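Local coordinates for separin (Saccharomyces cerevisiae, PDB 5U1T), which is a caspase-like cysteine protease that cleaves the cohesin subunit Scc1 at the onset of anaphase and so releases sister chromatids for segregation, at residues Q1122-E1127 against C1390-L1395; E1127-I1132 against R1154-T1159; N1133-D1138 against L1148-P1153; S1354-F1359 against Y1400-Q1405. One frame throughout, in Å; residues are numbered along the deposited sequence.

Contact 1: residues Q1122-E1127 against C1390-L1395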
loop_
_atom_site.group_PDB
_atom_site.type_symbol
_atom_site.label_atom_id
_atom_site.label_comp_id
_atom_site.label_asym_id
_atom_site.label_seq_id
_atom_site.Cartn_x
_atom_site.Cartn_y
_atom_site.Cartn_z
ATOM N N GLN A 1122 -6.298 28.979 36.722
ATOM C CA GLN A 1122 -5.624 29.190 37.978
ATOM C C GLN A 1122 -5.716 30.646 38.443
ATOM O O GLN A 1122 -5.899 30.908 39.634
ATOM C CB GLN A 1122 -4.183 28.746 37.835
ATOM C CG GLN A 1122 -3.285 29.165 38.942
ATOM C CD GLN A 1122 -2.075 28.280 38.998
ATOM O OE1 GLN A 1122 -2.145 27.116 38.589
ATOM N NE2 GLN A 1122 -0.952 28.816 39.495
ATOM N N LYS A 1123 -5.602 31.587 37.507
ATOM C CA LYS A 1123 -5.742 32.998 37.841
ATOM C C LYS A 1123 -7.155 33.270 38.346
ATOM O O LYS A 1123 -7.353 33.979 39.335
ATOM C CB LYS A 1123 -5.416 33.887 36.641
ATOM C CG LYS A 1123 -5.931 35.315 36.777
ATOM C CD LYS A 1123 -4.932 36.342 36.276
ATOM C CE LYS A 1123 -5.607 37.668 35.957
ATOM N NZ LYS A 1123 -6.533 37.544 34.776
ATOM N N ASP A 1124 -8.138 32.678 37.678
ATOM C CA ASP A 1124 -9.533 32.830 38.077
ATOM C C ASP A 1124 -9.818 32.224 39.440
ATOM O O ASP A 1124 -10.484 32.852 40.255
ATOM C CB ASP A 1124 -10.460 32.205 37.042
ATOM C CG ASP A 1124 -10.594 33.052 35.814
ATOM O OD1 ASP A 1124 -10.291 34.264 35.907
ATOM O OD2 ASP A 1124 -10.997 32.510 34.763
ATOM N N LEU A 1125 -9.325 31.008 39.683
ATOM C CA LEU A 1125 -9.521 30.349 40.977
ATOM C C LEU A 1125 -8.969 31.213 42.113
ATOM O O LEU A 1125 -9.622 31.410 43.140
ATOM C CB LEU A 1125 -8.857 28.966 40.998
ATOM C CG LEU A 1125 -9.661 27.801 40.415
ATOM C CD1 LEU A 1125 -8.846 26.525 40.442
ATOM C CD2 LEU A 1125 -10.963 27.603 41.157
ATOM N N MET A 1126 -7.764 31.731 41.907
ATOM C CA MET A 1126 -7.067 32.497 42.921
ATOM C C MET A 1126 -7.910 33.718 43.278
ATOM O O MET A 1126 -8.089 34.056 44.451
ATOM C CB MET A 1126 -5.678 32.897 42.411
ATOM C CG MET A 1126 -4.742 33.476 43.467
ATOM S SD MET A 1126 -4.264 32.275 44.734
ATOM C CE MET A 1126 -3.790 30.923 43.691
ATOM N N GLU A 1127 -8.471 34.341 42.250
ATOM C CA GLU A 1127 -9.208 35.582 42.423
ATOM C C GLU A 1127 -10.644 35.386 42.891
ATOM O O GLU A 1127 -11.321 36.351 43.230
ATOM C CB GLU A 1127 -9.196 36.365 41.120
ATOM C CG GLU A 1127 -7.817 36.833 40.732
ATOM C CD GLU A 1127 -7.795 37.557 39.401
ATOM O OE1 GLU A 1127 -8.878 37.934 38.887
ATOM O OE2 GLU A 1127 -6.687 37.748 38.857
ATOM N N CYS A 1390 -11.041 22.027 34.923
ATOM C CA CYS A 1390 -12.373 21.480 35.144
ATOM C C CYS A 1390 -13.062 22.134 36.361
ATOM O O CYS A 1390 -14.247 22.513 36.307
ATOM C CB CYS A 1390 -12.306 19.961 35.330
ATOM S SG CYS A 1390 -13.917 19.239 35.725
ATOM N N LEU A 1391 -12.314 22.257 37.454
ATOM C CA LEU A 1391 -12.809 22.940 38.620
ATOM C C LEU A 1391 -13.265 24.350 38.235
ATOM O O LEU A 1391 -14.396 24.745 38.541
ATOM C CB LEU A 1391 -11.739 22.985 39.719
ATOM C CG LEU A 1391 -12.156 23.681 41.020
ATOM C CD1 LEU A 1391 -13.376 22.996 41.631
ATOM C CD2 LEU A 1391 -10.997 23.756 42.022
ATOM N N ASN A 1392 -12.415 25.105 37.544
ATOM C CA ASN A 1392 -12.741 26.513 37.324
ATOM C C ASN A 1392 -13.876 26.722 36.343
ATOM O O ASN A 1392 -14.565 27.729 36.411
ATOM C CB ASN A 1392 -11.527 27.311 36.853
ATOM C CG ASN A 1392 -11.865 28.780 36.609
ATOM O OD1 ASN A 1392 -12.115 29.532 37.552
ATOM N ND2 ASN A 1392 -11.900 29.183 35.340
ATOM N N LYS A 1393 -14.090 25.787 35.424
ATOM C CA LYS A 1393 -15.231 25.948 34.528
ATOM C C LYS A 1393 -16.515 25.544 35.264
ATOM O O LYS A 1393 -17.554 26.186 35.098
ATOM C CB LYS A 1393 -15.049 25.152 33.229
ATOM C CG LYS A 1393 -13.879 25.653 32.352
ATOM C CD LYS A 1393 -13.901 27.192 32.101
ATOM C CE LYS A 1393 -12.524 27.688 31.598
ATOM N NZ LYS A 1393 -11.398 27.330 32.563
ATOM N N LEU A 1394 -16.436 24.499 36.088
ATOM C CA LEU A 1394 -17.574 24.096 36.902
ATOM C C LEU A 1394 -17.987 25.238 37.828
ATOM O O LEU A 1394 -19.177 25.529 37.977
ATOM C CB LEU A 1394 -17.251 22.850 37.718
ATOM C CG LEU A 1394 -17.735 21.525 37.142
ATOM C CD1 LEU A 1394 -17.551 20.416 38.158
ATOM C CD2 LEU A 1394 -19.183 21.631 36.723
ATOM N N LEU A 1395 -17.004 25.891 38.444
ATOM C CA LEU A 1395 -17.305 27.012 39.323
ATOM C C LEU A 1395 -17.801 28.224 38.515
ATOM O O LEU A 1395 -18.725 28.923 38.940
ATOM C CB LEU A 1395 -16.088 27.390 40.180
ATOM C CG LEU A 1395 -15.559 26.379 41.211
ATOM C CD1 LEU A 1395 -14.442 26.976 42.040
ATOM C CD2 LEU A 1395 -16.640 25.848 42.112
#
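L1125 meets L1391 and L1395 where helices 1111-1127 and 1388-1397 cross at 57°, their local axes 9.4 Å apart. The apolar part of the contact is built on this one leucine, whose two methyls are put to different uses. CD1 touches L1391 CD2 at 3.8 Å, while CD2 lies 3.6 Å from L1395 CD1 and also close to L1391 CD2. L1391 and L1395 stand one helical turn apart and each crosses L1125 at about a right angle, so a branched side chain suits the site of L1125. An alanine here would probably open a gap between the helices and leave the methyls of L1391 and L1395 without their partner.

Beside the leucines, N1392 lies against D1124 and L1125. Its CG is anti to its backbone N (chi1 179°), which carries CG toward helix 1111-1127. There N1392 CG comes 3.7 Å from D1124 CB. The D1124 carboxylate and the N1392 amide are inclined by 32°.

Beyond the pair, L1391 rests on V1134 of strand 1132-1139 and on F1359 of strand 1353-1362, while Q1122 turns to helix 1062-1072 and to R1158 of strand 1157-1163.

Contact 2: residues E1127-I1132 against R1154-T1159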
loop_
_atom_site.group_PDB
_atom_site.type_symbol
_atom_site.label_atom_id
_atom_site.label_comp_id
_atom_site.label_asym_id
_atom_site.label_seq_id
_atom_site.Cartn_x
_atom_site.Cartn_y
_atom_site.Cartn_z
ATOM N N GLU A 1127 -8.471 34.341 42.250
ATOM C CA GLU A 1127 -9.208 35.582 42.423
ATOM C C GLU A 1127 -10.644 35.386 42.891
ATOM O O GLU A 1127 -11.321 36.351 43.230
ATOM C CB GLU A 1127 -9.196 36.365 41.120
ATOM C CG GLU A 1127 -7.817 36.833 40.732
ATOM C CD GLU A 1127 -7.795 37.557 39.401
ATOM O OE1 GLU A 1127 -8.878 37.934 38.887
ATOM O OE2 GLU A 1127 -6.687 37.748 38.857
ATOM N N SER A 1128 -11.101 34.141 42.930
ATOM C CA SER A 1128 -12.471 33.831 43.350
ATOM C C SER A 1128 -12.724 34.188 44.804
ATOM O O SER A 1128 -13.869 34.204 45.259
ATOM C CB SER A 1128 -12.761 32.345 43.161
ATOM O OG SER A 1128 -12.061 31.588 44.139
ATOM N N ASN A 1129 -11.635 34.437 45.524
ATOM C CA ASN A 1129 -11.638 34.673 46.966
ATOM C C ASN A 1129 -12.411 33.628 47.764
ATOM O O ASN A 1129 -12.810 33.878 48.907
ATOM C CB ASN A 1129 -12.193 36.058 47.297
ATOM C CG ASN A 1129 -11.613 36.606 48.592
ATOM O OD1 ASN A 1129 -10.455 36.326 48.925
ATOM N ND2 ASN A 1129 -12.410 37.359 49.337
ATOM N N LEU A 1130 -12.615 32.459 47.165
ATOM C CA LEU A 1130 -13.278 31.371 47.856
ATOM C C LEU A 1130 -12.430 30.876 49.012
ATOM O O LEU A 1130 -11.227 30.642 48.876
ATOM C CB LEU A 1130 -13.583 30.229 46.896
ATOM C CG LEU A 1130 -14.619 30.586 45.833
ATOM C CD1 LEU A 1130 -14.873 29.395 44.907
ATOM C CD2 LEU A 1130 -15.911 31.078 46.478
ATOM N N ASN A 1131 -13.079 30.743 50.161
ATOM C CA ASN A 1131 -12.444 30.215 51.359
ATOM C C ASN A 1131 -12.403 28.685 51.284
ATOM O O ASN A 1131 -13.132 27.989 51.996
ATOM C CB ASN A 1131 -13.195 30.698 52.608
ATOM C CG ASN A 1131 -12.573 30.203 53.904
ATOM O OD1 ASN A 1131 -11.344 30.101 54.034
ATOM N ND2 ASN A 1131 -13.429 29.887 54.881
ATOM N N ILE A 1132 -11.560 28.175 50.390
ATOM C CA ILE A 1132 -11.392 26.736 50.201
ATOM C C ILE A 1132 -9.935 26.373 50.049
ATOM O O ILE A 1132 -9.095 27.228 49.786
ATOM C CB ILE A 1132 -12.131 26.215 48.953
ATOM C CG1 ILE A 1132 -11.806 27.081 47.730
ATOM C CG2 ILE A 1132 -13.615 26.140 49.209
ATOM C CD1 ILE A 1132 -12.345 26.519 46.444
ATOM N N ARG A 1154 -8.441 32.421 49.244
ATOM C CA ARG A 1154 -8.731 33.512 50.174
ATOM C C ARG A 1154 -7.428 34.109 50.726
ATOM O O ARG A 1154 -7.328 35.316 50.912
ATOM C CB ARG A 1154 -9.648 33.021 51.304
ATOM C CG ARG A 1154 -9.851 33.995 52.443
ATOM C CD ARG A 1154 -10.903 35.056 52.127
ATOM N NE ARG A 1154 -12.127 34.449 51.606
ATOM C CZ ARG A 1154 -13.262 34.319 52.286
ATOM N NH1 ARG A 1154 -14.308 33.741 51.708
ATOM N NH2 ARG A 1154 -13.359 34.767 53.529
ATOM N N ARG A 1155 -6.429 33.257 50.943
ATOM C CA ARG A 1155 -5.132 33.670 51.471
ATOM C C ARG A 1155 -4.184 34.114 50.355
ATOM O O ARG A 1155 -3.092 34.618 50.621
ATOM C CB ARG A 1155 -4.513 32.522 52.274
ATOM C CG ARG A 1155 -3.299 32.892 53.151
ATOM C CD ARG A 1155 -3.594 34.036 54.150
ATOM N NE ARG A 1155 -2.868 33.909 55.424
ATOM C CZ ARG A 1155 -1.547 34.075 55.567
ATOM N NH1 ARG A 1155 -0.790 34.361 54.496
ATOM N NH2 ARG A 1155 -0.971 33.935 56.778
ATOM N N LYS A 1156 -4.615 33.927 49.109
ATOM C CA LYS A 1156 -3.803 34.208 47.917
ATOM C C LYS A 1156 -2.428 33.524 47.967
ATOM O O LYS A 1156 -1.407 34.109 47.602
ATOM C CB LYS A 1156 -3.627 35.713 47.729
ATOM C CG LYS A 1156 -4.927 36.491 47.733
ATOM C CD LYS A 1156 -5.848 36.131 46.564
ATOM C CE LYS A 1156 -7.212 36.803 46.751
ATOM N NZ LYS A 1156 -8.225 36.378 45.760
ATOM N N ARG A 1157 -2.421 32.267 48.390
ATOM C CA ARG A 1157 -1.186 31.577 48.704
ATOM C C ARG A 1157 -1.066 30.280 47.908
ATOM O O ARG A 1157 -2.050 29.562 47.703
ATOM C CB ARG A 1157 -1.119 31.304 50.215
ATOM C CG ARG A 1157 0.235 30.861 50.696
ATOM C CD ARG A 1157 0.403 31.164 52.155
ATOM N NE ARG A 1157 -0.544 30.389 52.935
ATOM C CZ ARG A 1157 -0.725 30.510 54.244
ATOM N NH1 ARG A 1157 -1.623 29.739 54.846
ATOM N NH2 ARG A 1157 -0.011 31.382 54.951
ATOM N N ARG A 1158 0.145 30.004 47.453
ATOM C CA ARG A 1158 0.452 28.833 46.672
ATOM C C ARG A 1158 1.613 28.112 47.270
ATOM O O ARG A 1158 2.683 28.655 47.352
ATOM C CB ARG A 1158 0.907 29.279 45.308
ATOM C CG ARG A 1158 0.013 28.875 44.171
ATOM C CD ARG A 1158 0.390 29.662 42.939
ATOM N NE ARG A 1158 -0.768 30.269 42.315
ATOM C CZ ARG A 1158 -0.885 31.561 42.094
ATOM N NH1 ARG A 1158 -1.963 32.035 41.520
ATOM N NH2 ARG A 1158 0.081 32.374 42.445
ATOM N N THR A 1159 1.427 26.868 47.652
ATOM C CA THR A 1159 2.529 26.112 48.233
ATOM C C THR A 1159 2.524 24.694 47.705
ATOM O O THR A 1159 1.509 24.198 47.241
ATOM C CB THR A 1159 2.469 26.099 49.778
ATOM O OG1 THR A 1159 1.298 25.405 50.211
ATOM C CG2 THR A 1159 2.404 27.512 50.308
#
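The backbones of N1129 and R1154 come together with their CA atoms 4.5 Å apart, as the loop that leaves helix 1111-1127 passes the turn before strand 1157-1163. Two small motifs flank the approach: an ST turn, in which S1128 OG accepts from L1130 N at 3.2 Å, and a G1 beta bulge in which K1156 and R1157 both face E1152. N1129 has positive phi (50°), a conformation asparagine accepts more readily than most residues, and the chain bends there away from the helix.

R1154 grips the exit. Its NE, placed by a bend at chi3, donates to N1129 O at 2.8 Å with an N-H...O angle of 154°, the oxygen lying near the guanidinium plane, and NH1 adds a weak bond to the same oxygen. The bend at chi2 (81°) sets R1154 CD 3.5 Å from N1129 OD1.

K1156 runs toward the helix end: NZ is 3.6 Å from E1127 CA and is hydrogen-bonded to M1126 O, a placement that would probably suit the partial negative charge there. N1131, whose ND2 bonds to S1354 O, covers one face of the guanidinium with its CB, 3.4 Å from R1154 NH1 and offset toward the rim.

Contact 3: residues N1133-D1138 against L1148-P1153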
loop_
_atom_site.group_PDB
_atom_site.type_symbol
_atom_site.label_atom_id
_atom_site.label_comp_id
_atom_site.label_asym_id
_atom_site.label_seq_id
_atom_site.Cartn_x
_atom_site.Cartn_y
_atom_site.Cartn_z
ATOM N N ASN A 1133 -9.643 25.094 50.234
ATOM C CA ASN A 1133 -8.358 24.546 49.837
ATOM C C ASN A 1133 -8.526 23.778 48.537
ATOM O O ASN A 1133 -9.547 23.105 48.318
ATOM C CB ASN A 1133 -7.778 23.624 50.900
ATOM C CG ASN A 1133 -7.306 24.361 52.124
ATOM O OD1 ASN A 1133 -7.117 25.575 52.104
ATOM N ND2 ASN A 1133 -7.092 23.619 53.200
ATOM N N VAL A 1134 -7.534 23.909 47.665
ATOM C CA VAL A 1134 -7.468 23.093 46.469
ATOM C C VAL A 1134 -6.120 22.404 46.491
ATOM O O VAL A 1134 -5.082 23.035 46.376
ATOM C CB VAL A 1134 -7.650 23.915 45.200
ATOM C CG1 VAL A 1134 -8.102 23.015 44.079
ATOM C CG2 VAL A 1134 -8.683 25.001 45.424
ATOM N N ILE A 1135 -6.145 21.098 46.683
ATOM C CA ILE A 1135 -4.937 20.350 46.943
ATOM C C ILE A 1135 -4.748 19.272 45.879
ATOM O O ILE A 1135 -5.611 18.401 45.717
ATOM C CB ILE A 1135 -4.988 19.723 48.331
ATOM C CG1 ILE A 1135 -5.061 20.834 49.376
ATOM C CG2 ILE A 1135 -3.797 18.838 48.566
ATOM C CD1 ILE A 1135 -5.177 20.357 50.810
ATOM N N THR A 1136 -3.637 19.340 45.144
ATOM C CA THR A 1136 -3.345 18.312 44.150
ATOM C C THR A 1136 -2.577 17.172 44.825
ATOM O O THR A 1136 -1.846 17.383 45.806
ATOM C CB THR A 1136 -2.563 18.877 42.934
ATOM O OG1 THR A 1136 -1.300 19.383 43.363
ATOM C CG2 THR A 1136 -3.317 20.035 42.311
ATOM N N ILE A 1137 -2.821 15.964 44.334
ATOM C CA ILE A 1137 -2.141 14.749 44.770
ATOM C C ILE A 1137 -1.641 14.038 43.509
ATOM O O ILE A 1137 -2.423 13.609 42.633
ATOM C CB ILE A 1137 -3.055 13.805 45.586
ATOM C CG1 ILE A 1137 -3.731 14.558 46.727
ATOM C CG2 ILE A 1137 -2.282 12.595 46.099
ATOM C CD1 ILE A 1137 -4.551 13.672 47.629
ATOM N N ASP A 1138 -0.330 13.939 43.400
ATOM C CA ASP A 1138 0.262 13.491 42.159
ATOM C C ASP A 1138 1.432 12.593 42.480
ATOM O O ASP A 1138 1.870 12.504 43.631
ATOM C CB ASP A 1138 0.695 14.683 41.303
ATOM C CG ASP A 1138 0.363 14.497 39.841
ATOM O OD1 ASP A 1138 0.646 13.388 39.291
ATOM O OD2 ASP A 1138 -0.207 15.455 39.243
ATOM N N LEU A 1148 2.399 17.029 46.612
ATOM C CA LEU A 1148 1.256 17.799 47.056
ATOM C C LEU A 1148 1.405 19.264 46.641
ATOM O O LEU A 1148 2.493 19.817 46.683
ATOM C CB LEU A 1148 1.109 17.688 48.575
ATOM C CG LEU A 1148 1.202 16.287 49.178
ATOM C CD1 LEU A 1148 0.991 16.348 50.682
ATOM C CD2 LEU A 1148 0.185 15.360 48.536
ATOM N N SER A 1149 0.311 19.889 46.233
ATOM C CA SER A 1149 0.288 21.340 46.083
ATOM C C SER A 1149 -1.004 21.838 46.666
ATOM O O SER A 1149 -1.964 21.082 46.785
ATOM C CB SER A 1149 0.404 21.760 44.620
ATOM O OG SER A 1149 1.627 21.314 44.078
ATOM N N LYS A 1150 -1.036 23.105 47.035
ATOM C CA LYS A 1150 -2.219 23.656 47.666
ATOM C C LYS A 1150 -2.436 25.050 47.145
ATOM O O LYS A 1150 -1.495 25.790 46.882
ATOM C CB LYS A 1150 -2.104 23.680 49.192
ATOM C CG LYS A 1150 -3.421 23.945 49.907
ATOM C CD LYS A 1150 -3.205 24.610 51.269
ATOM C CE LYS A 1150 -2.342 23.764 52.197
ATOM N NZ LYS A 1150 -1.694 24.528 53.315
ATOM N N LEU A 1151 -3.702 25.395 46.995
ATOM C CA LEU A 1151 -4.094 26.669 46.447
ATOM C C LEU A 1151 -5.134 27.287 47.374
ATOM O O LEU A 1151 -6.257 26.799 47.461
ATOM C CB LEU A 1151 -4.636 26.465 45.047
ATOM C CG LEU A 1151 -4.635 27.643 44.093
ATOM C CD1 LEU A 1151 -4.384 27.148 42.670
ATOM C CD2 LEU A 1151 -5.951 28.409 44.196
ATOM N N GLU A 1152 -4.739 28.333 48.094
ATOM C CA GLU A 1152 -5.635 29.000 49.033
ATOM C C GLU A 1152 -6.121 30.321 48.445
ATOM O O GLU A 1152 -5.479 31.350 48.627
ATOM C CB GLU A 1152 -4.938 29.238 50.381
ATOM C CG GLU A 1152 -4.587 27.973 51.154
ATOM C CD GLU A 1152 -3.399 28.165 52.106
ATOM O OE1 GLU A 1152 -2.255 28.340 51.630
ATOM O OE2 GLU A 1152 -3.606 28.137 53.340
ATOM N N PRO A 1153 -7.265 30.297 47.743
ATOM C CA PRO A 1153 -7.760 31.509 47.080
ATOM C C PRO A 1153 -7.936 32.679 48.043
ATOM O O PRO A 1153 -7.608 33.804 47.686
ATOM C CB PRO A 1153 -9.118 31.080 46.512
ATOM C CG PRO A 1153 -9.121 29.591 46.551
ATOM C CD PRO A 1153 -8.246 29.204 47.695
#
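The beta hairpin of strands 1132-1139 and 1146-1152 sets V1134-I1137 against L1148-L1151, the strands running antiparallel with local axes 4.5 Å apart. T1136 and S1149 form a hydrogen-bonded pair: T1136 N donates to S1149 O at 2.9 Å, and the return bond from S1149 N is weak. Nearer the open end, L1151 N gives a bent bond to V1134 O at 2.8 Å. Between these pairs the CA hydrogens contribute, K1150 CA approaching V1134 O at 3.2 Å.

I1135 and K1150 make a non-hydrogen-bonded pair whose side chains run alongside one another in the same direction, with I1135 CG1 3.6 Å from K1150 CG. The lysine thus offers its methylenes to I1135 while its charge makes a cation-pi interaction with F1244. An alanine here would probably leave K1150 CG without its apolar neighbour and open a small gap beside the lysine methylenes.

On the other face, T1136 OG1 lies between its backbone N and carbonyl carbon (chi1 62°), 3.2 Å from S1149 CB, while S1149 OG is bonded to H1160. V1134 and L1151 meet there through their CB atoms at 4.0 Å. The beta-branched residues of strand 1132-1139 suit an extended chain. Side chains alternating between two faces, most of them buried here, mark an antiparallel hairpin, with strand 1353-1362 parallel to strand 1132-1139 and strand 1157-1163 antiparallel to strand 1146-1152.

Contact 4: residues S1354-F1359 against Y1400-Q1405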
loop_
_atom_site.group_PDB
_atom_site.type_symbol
_atom_site.label_atom_id
_atom_site.label_comp_id
_atom_site.label_asym_id
_atom_site.label_seq_id
_atom_site.Cartn_x
_atom_site.Cartn_y
_atom_site.Cartn_z
ATOM N N SER A 1354 -12.360 27.967 59.960
ATOM C CA SER A 1354 -11.801 27.005 59.032
ATOM C C SER A 1354 -12.273 27.294 57.611
ATOM O O SER A 1354 -13.176 28.110 57.400
ATOM C CB SER A 1354 -12.184 25.594 59.469
ATOM O OG SER A 1354 -13.587 25.459 59.537
ATOM N N ILE A 1355 -11.650 26.637 56.633
ATOM C CA ILE A 1355 -12.084 26.778 55.257
ATOM C C ILE A 1355 -13.378 26.000 55.103
ATOM O O ILE A 1355 -13.741 25.197 55.966
ATOM C CB ILE A 1355 -11.009 26.309 54.235
ATOM C CG1 ILE A 1355 -10.468 24.907 54.561
ATOM C CG2 ILE A 1355 -9.861 27.313 54.166
ATOM C CD1 ILE A 1355 -11.205 23.766 53.868
ATOM N N PHE A 1356 -14.063 26.258 53.997
ATOM C CA PHE A 1356 -15.424 25.805 53.775
ATOM C C PHE A 1356 -15.499 24.422 53.124
ATOM O O PHE A 1356 -16.415 23.643 53.386
ATOM C CB PHE A 1356 -16.139 26.837 52.907
ATOM C CG PHE A 1356 -17.557 26.478 52.562
ATOM C CD1 PHE A 1356 -17.841 25.715 51.427
ATOM C CD2 PHE A 1356 -18.618 26.942 53.358
ATOM C CE1 PHE A 1356 -19.140 25.387 51.105
ATOM C CE2 PHE A 1356 -19.942 26.633 53.040
ATOM C CZ PHE A 1356 -20.201 25.847 51.916
ATOM N N HIS A 1357 -14.532 24.132 52.260
ATOM C CA HIS A 1357 -14.552 22.911 51.461
ATOM C C HIS A 1357 -13.167 22.625 50.914
ATOM O O HIS A 1357 -12.360 23.527 50.745
ATOM C CB HIS A 1357 -15.572 23.034 50.315
ATOM C CG HIS A 1357 -15.723 21.788 49.495
ATOM N ND1 HIS A 1357 -16.307 20.640 49.983
ATOM C CD2 HIS A 1357 -15.357 21.510 48.220
ATOM C CE1 HIS A 1357 -16.292 19.707 49.047
ATOM N NE2 HIS A 1357 -15.720 20.209 47.968
ATOM N N THR A 1358 -12.901 21.360 50.644
ATOM C CA THR A 1358 -11.626 20.957 50.083
ATOM C C THR A 1358 -11.788 20.272 48.753
ATOM O O THR A 1358 -12.413 19.215 48.662
ATOM C CB THR A 1358 -10.893 20.011 51.019
ATOM O OG1 THR A 1358 -10.627 20.699 52.246
ATOM C CG2 THR A 1358 -9.596 19.543 50.394
ATOM N N PHE A 1359 -11.220 20.876 47.719
ATOM C CA PHE A 1359 -11.145 20.235 46.414
ATOM C C PHE A 1359 -9.829 19.475 46.289
ATOM O O PHE A 1359 -8.750 20.055 46.427
ATOM C CB PHE A 1359 -11.296 21.263 45.292
ATOM C CG PHE A 1359 -12.689 21.818 45.164
ATOM C CD1 PHE A 1359 -13.721 21.028 44.670
ATOM C CD2 PHE A 1359 -12.969 23.123 45.530
ATOM C CE1 PHE A 1359 -14.990 21.524 44.549
ATOM C CE2 PHE A 1359 -14.248 23.628 45.418
ATOM C CZ PHE A 1359 -15.260 22.830 44.932
ATOM N N TYR A 1400 -19.585 30.641 41.126
ATOM C CA TYR A 1400 -18.699 30.550 42.263
ATOM C C TYR A 1400 -19.465 30.524 43.562
ATOM O O TYR A 1400 -19.162 31.238 44.486
ATOM C CB TYR A 1400 -17.700 31.683 42.247
ATOM C CG TYR A 1400 -16.762 31.598 41.094
ATOM C CD1 TYR A 1400 -15.796 30.631 41.045
ATOM C CD2 TYR A 1400 -16.851 32.470 40.039
ATOM C CE1 TYR A 1400 -14.940 30.541 39.980
ATOM C CE2 TYR A 1400 -15.991 32.381 38.971
ATOM C CZ TYR A 1400 -15.045 31.410 38.960
ATOM O OH TYR A 1400 -14.195 31.314 37.921
ATOM N N GLN A 1401 -20.455 29.666 43.630
ATOM C CA GLN A 1401 -21.358 29.674 44.735
ATOM C C GLN A 1401 -21.410 28.281 45.261
ATOM O O GLN A 1401 -22.029 27.436 44.664
ATOM C CB GLN A 1401 -22.735 30.065 44.234
ATOM C CG GLN A 1401 -22.852 31.496 43.733
ATOM C CD GLN A 1401 -24.221 31.816 43.178
ATOM O OE1 GLN A 1401 -24.936 30.930 42.740
ATOM N NE2 GLN A 1401 -24.588 33.085 43.197
ATOM N N LEU A 1402 -20.754 28.033 46.382
ATOM C CA LEU A 1402 -20.802 26.726 47.021
ATOM C C LEU A 1402 -21.689 26.787 48.222
ATOM O O LEU A 1402 -21.595 27.695 49.007
ATOM C CB LEU A 1402 -19.416 26.308 47.485
ATOM C CG LEU A 1402 -18.313 26.050 46.475
ATOM C CD1 LEU A 1402 -18.168 27.225 45.546
ATOM C CD2 LEU A 1402 -17.022 25.800 47.209
ATOM N N PRO A 1403 -22.554 25.815 48.373
ATOM C CA PRO A 1403 -22.564 24.638 47.523
ATOM C C PRO A 1403 -23.518 24.796 46.353
ATOM O O PRO A 1403 -24.115 25.838 46.185
ATOM C CB PRO A 1403 -23.062 23.550 48.458
ATOM C CG PRO A 1403 -23.748 24.261 49.549
ATOM C CD PRO A 1403 -23.001 25.523 49.730
ATOM N N LEU A 1404 -23.715 23.729 45.613
ATOM C CA LEU A 1404 -24.623 23.805 44.506
ATOM C C LEU A 1404 -26.053 23.567 44.904
ATOM O O LEU A 1404 -26.473 22.442 45.038
ATOM C CB LEU A 1404 -24.244 22.790 43.452
ATOM C CG LEU A 1404 -24.496 23.272 42.039
ATOM C CD1 LEU A 1404 -23.797 24.593 41.821
ATOM C CD2 LEU A 1404 -23.984 22.252 41.061
ATOM N N GLN A 1405 -26.795 24.628 45.153
ATOM C CA GLN A 1405 -28.207 24.460 45.407
ATOM C C GLN A 1405 -28.842 23.728 44.256
ATOM O O GLN A 1405 -28.793 24.170 43.129
ATOM C CB GLN A 1405 -28.891 25.804 45.586
ATOM C CG GLN A 1405 -28.034 26.866 46.233
ATOM C CD GLN A 1405 -28.731 27.559 47.381
ATOM O OE1 GLN A 1405 -29.115 26.932 48.362
ATOM N NE2 GLN A 1405 -28.883 28.863 47.269
#
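F1359 and L1402 point at each other tip to tip, CE2 of the ring 4.0 Å from L1402 CD2, the methyl standing oblique to the ring. A second phenylalanine, F1356, comes to the same leucine nearer its base: the two side chains cross at a slant, and ring atom CE1 lies 3.7 Å from L1402 CB. L1402 therefore touches one aromatic ring with its stem and the other with its end.

F1356 also meets P1403 at about a right angle, the proline CD sitting at the edge of the ring, 3.6 Å from CZ. The peptide between L1402 and P1403 is cis, which puts P1403 CD on the same side as L1402 O, and CZ approaches both. CG of F1356 is anti to its backbone N (chi1 178°), which sets CG on the side of the proline.

H1357 lies over F1359, its CD2 3.5 Å above the centre of the phenylalanine ring. The imidazole itself is hydrogen-bonded through ND1 to S1381 and through NE2 to T1383.

With no hydrogen bond between the two segments, the join rests on the fit of carbon surfaces; it is more buried at F1359 and more exposed at F1356, and burial of apolar area would probably be its main source of stability.

Contacts 1 and 3 are buried, contact 4 is partly so, and contact 2 lies at the surface. Their chemistry follows: leucine packing between helices in contact 1, backbone bonds with side chains packed on both faces in contact 3, apolar packing without a hydrogen bond in contact 4, and arginine and lysine holding main-chain atoms in contact 2. Helix 1111-1127 enters contacts 1 and 2, which share E1127, then leads into strand 1132-1139 of contact 3. That strand pairs with strand 1353-1362 of contact 4 through backbone bonds between N1133, I1135 and F1359. L1395 of contact 1 packs on L1130 of contact 2 and L1402 of contact 4, so leucine packing runs on from the helix pair to both loops.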